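Local coordinates for protein nadb-ler3 (Gallus gallus, PDB 3WXB) that probably reduces carbonyl compounds with NADPH as cofactor, as an NAD(P)H-dependent carbonyl reductase of the short-chain dehydrogenase/reductase family, at residues 135-138 and 139-143; 144-147 and 148-151; 126-130 and 131-135; 206-209 and 210-214. All coordinates share one frame; numbering follows the deposited sequence.

In the fold
Interactions 3, 1 and 2 follow one another along helix 130-160, from its N-cap to its middle, with centres about 12 Å apart at each step. Interaction 4 lies on the neighbouring helix 196-216; its centre is about 13 Å from that of interaction 2, and Leu208 packs there on Pro144 and Leu145. Interaction 1 is the one at the cofactor: the side chain of Thr139 comes within about 4 Å of the bound NADPH, against about 8 Å for Leu147 in interaction 2 and 12 Å for Lys131 in interaction 3. All four meet the second subunit, where Gln149 of one chain bonds to Glu128 O of the other, tying interaction 2 to interaction 3.

Interaction 1 of 4, residues 135-138 and 139-143; sequences EVYT and TNTIA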
# COMPACT_ATOMS: atom_id res chain seq x y z
N GLU A 135 7.69 -3.90 9.27
CA GLU A 135 8.57 -4.89 8.68
C GLU A 135 8.03 -5.52 7.38
O GLU A 135 8.80 -5.82 6.45
CB GLU A 135 8.92 -5.98 9.69
CG GLU A 135 9.92 -5.41 10.76
CD GLU A 135 10.28 -6.39 11.85
OE1 GLU A 135 9.68 -7.47 11.91
OE2 GLU A 135 11.20 -6.06 12.63
N VAL A 136 6.74 -5.79 7.38
CA VAL A 136 6.08 -6.46 6.24
C VAL A 136 6.06 -5.47 5.08
O VAL A 136 6.33 -5.83 3.94
CB VAL A 136 4.62 -6.95 6.61
CG1 VAL A 136 3.89 -7.58 5.36
CG2 VAL A 136 4.66 -8.06 7.72
N TYR A 137 5.85 -4.20 5.40
CA TYR A 137 5.98 -3.12 4.39
C TYR A 137 7.38 -2.97 3.80
O TYR A 137 7.56 -2.81 2.55
CB TYR A 137 5.60 -1.80 4.98
CG TYR A 137 5.36 -0.69 3.97
CD1 TYR A 137 6.21 0.43 3.90
CD2 TYR A 137 4.26 -0.77 3.06
CE1 TYR A 137 5.99 1.47 2.97
CE2 TYR A 137 4.01 0.24 2.16
CZ TYR A 137 4.87 1.34 2.10
OH TYR A 137 4.60 2.32 1.20
N THR A 138 8.38 -2.96 4.67
CA THR A 138 9.69 -2.84 4.09
C THR A 138 10.09 -4.02 3.18
O THR A 138 10.69 -3.81 2.16
CB THR A 138 10.85 -2.29 5.02
OG1 THR A 138 11.94 -3.20 5.08
CG2 THR A 138 10.38 -1.76 6.27
N THR A 139 9.74 -5.23 3.56
CA THR A 139 10.02 -6.42 2.73
C THR A 139 9.15 -6.49 1.42
O THR A 139 9.66 -6.82 0.32
CB THR A 139 9.69 -7.70 3.51
OG1 THR A 139 10.45 -7.73 4.73
CG2 THR A 139 10.00 -8.95 2.70
N ASN A 140 7.86 -6.21 1.57
CA ASN A 140 6.91 -6.40 0.45
C ASN A 140 6.79 -5.24 -0.48
O ASN A 140 6.35 -5.38 -1.64
CB ASN A 140 5.52 -6.79 1.01
CG ASN A 140 5.51 -8.19 1.59
OD1 ASN A 140 6.55 -8.88 1.62
ND2 ASN A 140 4.34 -8.64 2.04
N THR A 141 7.12 -4.06 0.00
CA THR A 141 6.85 -2.85 -0.78
C THR A 141 8.07 -2.03 -1.00
O THR A 141 8.39 -1.67 -2.14
CB THR A 141 5.76 -1.94 -0.11
OG1 THR A 141 4.63 -2.74 0.29
CG2 THR A 141 5.32 -0.83 -1.09
N ILE A 142 8.80 -1.71 0.08
CA ILE A 142 9.98 -0.86 -0.11
C ILE A 142 11.10 -1.62 -0.86
O ILE A 142 11.75 -1.05 -1.73
CB ILE A 142 10.54 -0.29 1.26
CG1 ILE A 142 9.48 0.56 1.97
CG2 ILE A 142 11.87 0.51 1.02
CD1 ILE A 142 9.91 1.13 3.45
N ALA A 143 11.33 -2.88 -0.53
CA ALA A 143 12.41 -3.63 -1.18
C ALA A 143 12.16 -3.73 -2.73
O ALA A 143 13.09 -3.56 -3.50
CB ALA A 143 12.49 -4.99 -0.62
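Thr141 sits over one face of the Tyr137 ring, its CB 3.9 Å from the ring centroid in a CH-pi contact offset toward the rim. Ile142 reaches the same ring obliquely, CG1 lying 3.7 Å from Tyr137 CE1. With CG anti to its backbone N (chi1 -165°), Tyr137 swings its ring along the helix toward both. A glycine here would probably leave Thr141 CB and Ile142 CG1 without their shared cover and strip the dimer interface of a stacked ring, since Tyr137 also stacks on Tyr137 of the second subunit.

Beneath these side chains the helix widens into a pi-type turn. Tyr137 O accepts both Thr141 N at 2.9 Å and Ile142 N at 3.0 Å, and Ala143 N steps on to Thr138 O at 2.9 Å, five residues back. Further out, Thr141 OG1 is bonded to Ser201 O, while Asn140, lying alongside Val136, turns its ND2 to Ile119 O and Ser201 OG. Thr139 touches the bound NADPH. A helix distorted at an asparagine beside the nicotinamide cofactor is characteristic of classical short-chain dehydrogenases, and this turn of helix 130-160 is consistent with that site.

Interaction 2 of 4, residues 144-147 and 148-151; sequences PLLL and SQAF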
# COMPACT_ATOMS: atom_id res chain seq x y z
N PRO A 144 10.90 -3.99 -3.17
CA PRO A 144 10.74 -3.99 -4.67
C PRO A 144 11.05 -2.67 -5.25
O PRO A 144 11.66 -2.63 -6.31
CB PRO A 144 9.24 -4.35 -4.86
CG PRO A 144 9.08 -5.37 -3.74
CD PRO A 144 9.75 -4.66 -2.55
N LEU A 145 10.70 -1.57 -4.56
CA LEU A 145 11.10 -0.26 -5.04
C LEU A 145 12.64 -0.09 -5.17
O LEU A 145 13.17 0.38 -6.20
CB LEU A 145 10.51 0.84 -4.14
CG LEU A 145 11.15 2.18 -4.34
CD1 LEU A 145 10.58 2.87 -5.61
CD2 LEU A 145 10.95 3.07 -3.10
N LEU A 146 13.35 -0.41 -4.09
CA LEU A 146 14.80 -0.22 -3.99
C LEU A 146 15.55 -1.10 -4.97
O LEU A 146 16.53 -0.65 -5.60
CB LEU A 146 15.26 -0.58 -2.57
CG LEU A 146 15.31 0.50 -1.49
CD1 LEU A 146 14.49 1.69 -1.68
CD2 LEU A 146 15.17 -0.09 -0.08
N LEU A 147 15.08 -2.31 -5.11
CA LEU A 147 15.65 -3.26 -6.08
C LEU A 147 15.47 -2.74 -7.53
O LEU A 147 16.40 -2.77 -8.34
CB LEU A 147 15.05 -4.63 -5.89
CG LEU A 147 15.62 -5.38 -4.68
CD1 LEU A 147 14.66 -6.47 -4.18
CD2 LEU A 147 17.02 -6.05 -5.04
N SER A 148 14.26 -2.26 -7.83
CA SER A 148 13.98 -1.63 -9.11
C SER A 148 14.92 -0.44 -9.36
O SER A 148 15.52 -0.33 -10.47
CB SER A 148 12.48 -1.25 -9.21
OG SER A 148 11.73 -2.45 -9.15
N GLN A 149 15.10 0.42 -8.36
CA GLN A 149 16.03 1.56 -8.51
C GLN A 149 17.45 1.04 -8.80
O GLN A 149 18.14 1.57 -9.67
CB GLN A 149 16.10 2.43 -7.27
CG GLN A 149 14.96 3.40 -7.07
CD GLN A 149 14.98 4.00 -5.64
OE1 GLN A 149 15.62 3.46 -4.75
NE2 GLN A 149 14.24 5.08 -5.43
N ALA A 150 17.89 0.02 -8.06
CA ALA A 150 19.27 -0.44 -8.18
C ALA A 150 19.51 -1.18 -9.51
O ALA A 150 20.61 -1.13 -10.08
CB ALA A 150 19.64 -1.32 -6.97
N PHE A 151 18.47 -1.85 -10.04
CA PHE A 151 18.62 -2.52 -11.31
C PHE A 151 18.24 -1.62 -12.52
O PHE A 151 18.42 -2.01 -13.68
CB PHE A 151 17.92 -3.90 -11.28
CG PHE A 151 18.67 -4.91 -10.51
CD1 PHE A 151 19.77 -5.57 -11.08
CD2 PHE A 151 18.39 -5.14 -9.17
CE1 PHE A 151 20.52 -6.51 -10.34
CE2 PHE A 151 19.12 -6.04 -8.42
CZ PHE A 151 20.19 -6.72 -8.99
O HOH W 1 18.09 1.09 -4.25
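Leu147 lies alongside Phe151, pointing the same way, and puts its CD2 at the edge of the phenyl ring, in plane and 4.0 Å from CE2. With CG anti to its carbonyl carbon (chi1 -75°), Phe151 also brings CD2 to 3.2 Å from Leu147 O, again at the ring edge. That carbonyl takes Phe151 N at 2.8 Å.

One turn earlier Ser148 folds back on Pro144: its N bonds to Pro144 O, and its OG is 2.8 Å from that same oxygen, with the amide end of Gln212 of helix 196-216 close by. This is the part of helix 130-160 that lies against the parallel sheet of the Rossmann fold; Leu147 and Ser148 press on strand 112-115, while Leu146 and Ala150 meet Ile94 of helix 91-105.

On the dimer side, Gln149 runs out extended beyond CG and crosses Leu146, bringing OE1 to 3.7 Å from Leu146 CD1. A water gives a 2.7 Å bond to Leu146 O and a weak, long one to Gln149 OE1. The other end of the amide, NE2, is taken by Ile125 O and Glu128 O of the second subunit.

Interaction 3 of 4, residues 126-130 and 131-135; sequences DNETL and KDMSE
Met133 folds back over Glu128 and Thr129, which lead into its helix. CB lies 3.4 Å from Thr129 O, the oxygen to which Met133 N is bonded. CG comes closer still to that oxygen, at 3.2 Å, and also approaches Glu128 OE1. A bend at chi2 (-82°) then carries SD across Glu128 at about a right angle, 3.5 Å from Glu128 CG. The methionine also packs on Ser197 and on Ile142 of the second subunit.

Glu128 is itself bent at chi2 (39°), which curls its carboxylate back toward the helix start; OE1 takes a weak bond from Thr129 N, and OE2 is bonded to Ser197 N. The like charges of Glu128 and Asp132 stay apart, their carboxylate planes well turned from each other. Asp132 OD1 makes a salt bridge to Arg121, which probably eases the gathering of negative charge and also pairs with Glu135. Glu135 OE1 is further met by Lys131 NZ at 3.2 Å, one turn back.

Thr129 does double duty. Its OG1 accepts Asp132 N at 2.9 Å, nearly straight at 163°, and gives its own proton to Asp132 OD2 at 2.7 Å, arriving from above the carboxylate plane. The hydroxyl is thus fixed in rotation by a donor and an acceptor on one residue. Ser134 N continues the helical ladder on Leu130 O. Together these bonds make a threonine N-cap, with Thr129 starting the long helix 130-160 that runs along the dimer interface.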
# COMPACT_ATOMS: atom_id res chain seq x y z
N ASP A 126 -6.63 -6.70 15.88
CA ASP A 126 -6.47 -6.27 17.28
C ASP A 126 -5.05 -6.41 17.70
O ASP A 126 -4.59 -5.65 18.56
CB ASP A 126 -7.34 -7.11 18.22
CG ASP A 126 -8.77 -6.68 18.20
OD1 ASP A 126 -9.13 -5.69 17.54
OD2 ASP A 126 -9.56 -7.34 18.87
N ASN A 127 -4.32 -7.33 17.12
CA ASN A 127 -2.97 -7.44 17.59
C ASN A 127 -1.91 -7.16 16.54
O ASN A 127 -0.75 -7.51 16.72
CB ASN A 127 -2.76 -8.75 18.34
CG ASN A 127 -3.15 -9.90 17.55
OD1 ASN A 127 -2.75 -9.99 16.39
ND2 ASN A 127 -3.97 -10.79 18.12
N GLU A 128 -2.32 -6.48 15.45
CA GLU A 128 -1.39 -5.88 14.53
C GLU A 128 -0.45 -4.94 15.29
O GLU A 128 -0.89 -4.28 16.24
CB GLU A 128 -2.23 -5.13 13.48
CG GLU A 128 -1.57 -4.96 12.13
CD GLU A 128 -0.73 -6.14 11.59
OE1 GLU A 128 0.47 -6.15 11.86
OE2 GLU A 128 -1.26 -6.96 10.81
N THR A 129 0.84 -4.87 14.92
CA THR A 129 1.74 -3.94 15.62
C THR A 129 2.48 -2.95 14.73
O THR A 129 2.61 -3.16 13.52
CB THR A 129 2.80 -4.67 16.48
OG1 THR A 129 3.71 -5.38 15.63
CG2 THR A 129 2.15 -5.62 17.46
N LEU A 130 3.03 -1.89 15.29
CA LEU A 130 3.93 -1.01 14.56
C LEU A 130 5.06 -1.80 13.91
O LEU A 130 5.25 -1.72 12.75
CB LEU A 130 4.48 0.11 15.43
CG LEU A 130 5.45 1.18 14.97
CD1 LEU A 130 6.54 0.68 14.19
CD2 LEU A 130 4.89 2.31 14.35
N LYS A 131 5.76 -2.60 14.70
CA LYS A 131 6.84 -3.46 14.21
C LYS A 131 6.40 -4.39 13.04
O LYS A 131 7.12 -4.50 12.03
CB LYS A 131 7.36 -4.36 15.35
CG LYS A 131 8.46 -5.35 14.90
CD LYS A 131 8.94 -6.29 16.05
CE LYS A 131 10.08 -7.22 15.57
NZ LYS A 131 9.44 -8.45 14.99
N ASP A 132 5.29 -5.10 13.21
CA ASP A 132 4.83 -6.03 12.17
C ASP A 132 4.38 -5.26 10.92
O ASP A 132 4.80 -5.61 9.81
CB ASP A 132 3.76 -6.99 12.68
CG ASP A 132 4.32 -7.96 13.72
OD1 ASP A 132 5.34 -8.63 13.41
OD2 ASP A 132 3.81 -7.98 14.88
N MET A 133 3.64 -4.17 11.10
CA MET A 133 3.24 -3.33 9.92
C MET A 133 4.43 -2.79 9.15
O MET A 133 4.50 -2.84 7.91
CB MET A 133 2.33 -2.18 10.32
CG MET A 133 1.01 -2.63 10.82
SD MET A 133 -0.21 -3.04 9.53
CE MET A 133 -0.47 -1.40 8.87
N SER A 134 5.39 -2.24 9.89
CA SER A 134 6.57 -1.71 9.29
C SER A 134 7.51 -2.75 8.64
O SER A 134 8.07 -2.55 7.52
CB SER A 134 7.28 -0.82 10.35
OG SER A 134 8.32 -0.09 9.73
N GLU A 135 7.69 -3.90 9.27
CA GLU A 135 8.57 -4.89 8.68
C GLU A 135 8.03 -5.52 7.38
O GLU A 135 8.80 -5.82 6.45
CB GLU A 135 8.92 -5.98 9.69
CG GLU A 135 9.92 -5.41 10.76
CD GLU A 135 10.28 -6.39 11.85
OE1 GLU A 135 9.68 -7.47 11.91
OE2 GLU A 135 11.20 -6.06 12.63

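Interaction 4 of 4, residues 206-209 and 210-214; sequences NMLT and RCQSM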
# COMPACT_ATOMS: atom_id res chain seq x y z
N ASN A 206 0.81 -2.69 -5.47
CA ASN A 206 0.03 -2.44 -6.71
C ASN A 206 0.19 -1.00 -7.13
O ASN A 206 0.40 -0.70 -8.30
CB ASN A 206 -1.40 -2.84 -6.49
CG ASN A 206 -1.54 -4.36 -6.37
OD1 ASN A 206 -0.59 -5.10 -6.68
ND2 ASN A 206 -2.73 -4.82 -6.02
N MET A 207 0.11 -0.10 -6.14
CA MET A 207 0.41 1.29 -6.33
C MET A 207 1.78 1.52 -6.88
O MET A 207 1.94 2.30 -7.85
CB MET A 207 0.14 2.15 -5.04
CG MET A 207 0.56 3.64 -5.21
SD MET A 207 -0.26 4.52 -6.66
CE MET A 207 -1.84 4.92 -5.93
N LEU A 208 2.79 0.89 -6.25
CA LEU A 208 4.17 1.06 -6.74
C LEU A 208 4.28 0.68 -8.22
O LEU A 208 4.89 1.42 -9.02
CB LEU A 208 5.13 0.20 -5.94
CG LEU A 208 6.57 0.10 -6.44
CD1 LEU A 208 7.28 1.56 -6.48
CD2 LEU A 208 7.37 -0.93 -5.54
N THR A 209 3.68 -0.45 -8.56
CA THR A 209 3.76 -0.99 -9.93
C THR A 209 3.15 0.01 -10.93
O THR A 209 3.75 0.31 -11.99
CB THR A 209 3.02 -2.30 -10.01
OG1 THR A 209 3.53 -3.25 -9.07
CG2 THR A 209 3.16 -2.95 -11.42
N ARG A 210 1.99 0.54 -10.59
CA ARG A 210 1.36 1.59 -11.37
C ARG A 210 2.31 2.78 -11.59
O ARG A 210 2.50 3.21 -12.70
CB ARG A 210 0.07 2.03 -10.69
CG ARG A 210 -0.98 2.65 -11.57
CD ARG A 210 -1.49 1.62 -12.48
NE ARG A 210 -2.81 1.82 -13.02
CZ ARG A 210 -3.24 2.92 -13.62
NH1 ARG A 210 -2.47 3.97 -13.68
NH2 ARG A 210 -4.46 2.97 -14.13
N CYS A 211 2.88 3.32 -10.51
CA CYS A 211 3.78 4.45 -10.62
C CYS A 211 4.99 4.11 -11.50
O CYS A 211 5.45 4.96 -12.27
CB CYS A 211 4.27 4.98 -9.23
SG CYS A 211 2.87 5.61 -8.25
N GLN A 212 5.56 2.93 -11.30
CA GLN A 212 6.69 2.46 -12.09
C GLN A 212 6.28 2.42 -13.58
O GLN A 212 7.02 2.87 -14.44
CB GLN A 212 7.12 1.08 -11.61
CG GLN A 212 7.86 1.04 -10.26
CD GLN A 212 8.24 -0.36 -9.79
OE1 GLN A 212 9.35 -0.59 -9.28
NE2 GLN A 212 7.37 -1.26 -9.94
N SER A 213 5.12 1.88 -13.87
CA SER A 213 4.73 1.81 -15.29
C SER A 213 4.72 3.21 -15.92
O SER A 213 5.18 3.41 -17.07
CB SER A 213 3.37 1.11 -15.49
OG SER A 213 2.30 2.01 -15.13
N MET A 214 4.26 4.18 -15.14
CA MET A 214 4.14 5.53 -15.66
C MET A 214 5.50 6.18 -15.81
O MET A 214 5.78 6.74 -16.86
CB MET A 214 3.23 6.40 -14.77
CG MET A 214 1.80 5.96 -14.77
SD MET A 214 1.03 6.52 -16.33
CE MET A 214 0.95 8.30 -16.04
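Leu208 and Gln212 form the tight side of this helical stretch, crossing at a slant one turn apart. Gln212 CG lies 3.9 Å from Leu208 CD1. The same carbon is 3.2 Å from Leu208 O, which also accepts the backbone bond from Gln212 N. Leu208 CG, set anti to its backbone N (chi1 172°), leans forward to meet the glutamine chain. Beside them the two sulfurs touch, Met207 SD to Cys211 SG at 3.7 Å, on the face that meets Leu196 and Gly182 of the second subunit. Shortening Gln212 to an alanine is likely to open a gap beside Leu208 and take from Ser148 its polar neighbour.

The other side is looser. Arg210 touches the preceding turn mainly through CB, 3.4 Å from Met207 O; beyond that its chain bends at chi2 and leads away, partly exposed, with Trp279 as a neighbour. The backbone here, by contrast, is firmly held: Arg210 O takes Ser213 OG at 2.7 Å and Met214 N as well.

Helix 196-216 packs on the sheet through Gln212, which meets strands 173-177 and 222-227, and through Thr209 on Ala225 of strand 222-227; Leu208 joins it to helix 130-160 at Pro144 and Leu145.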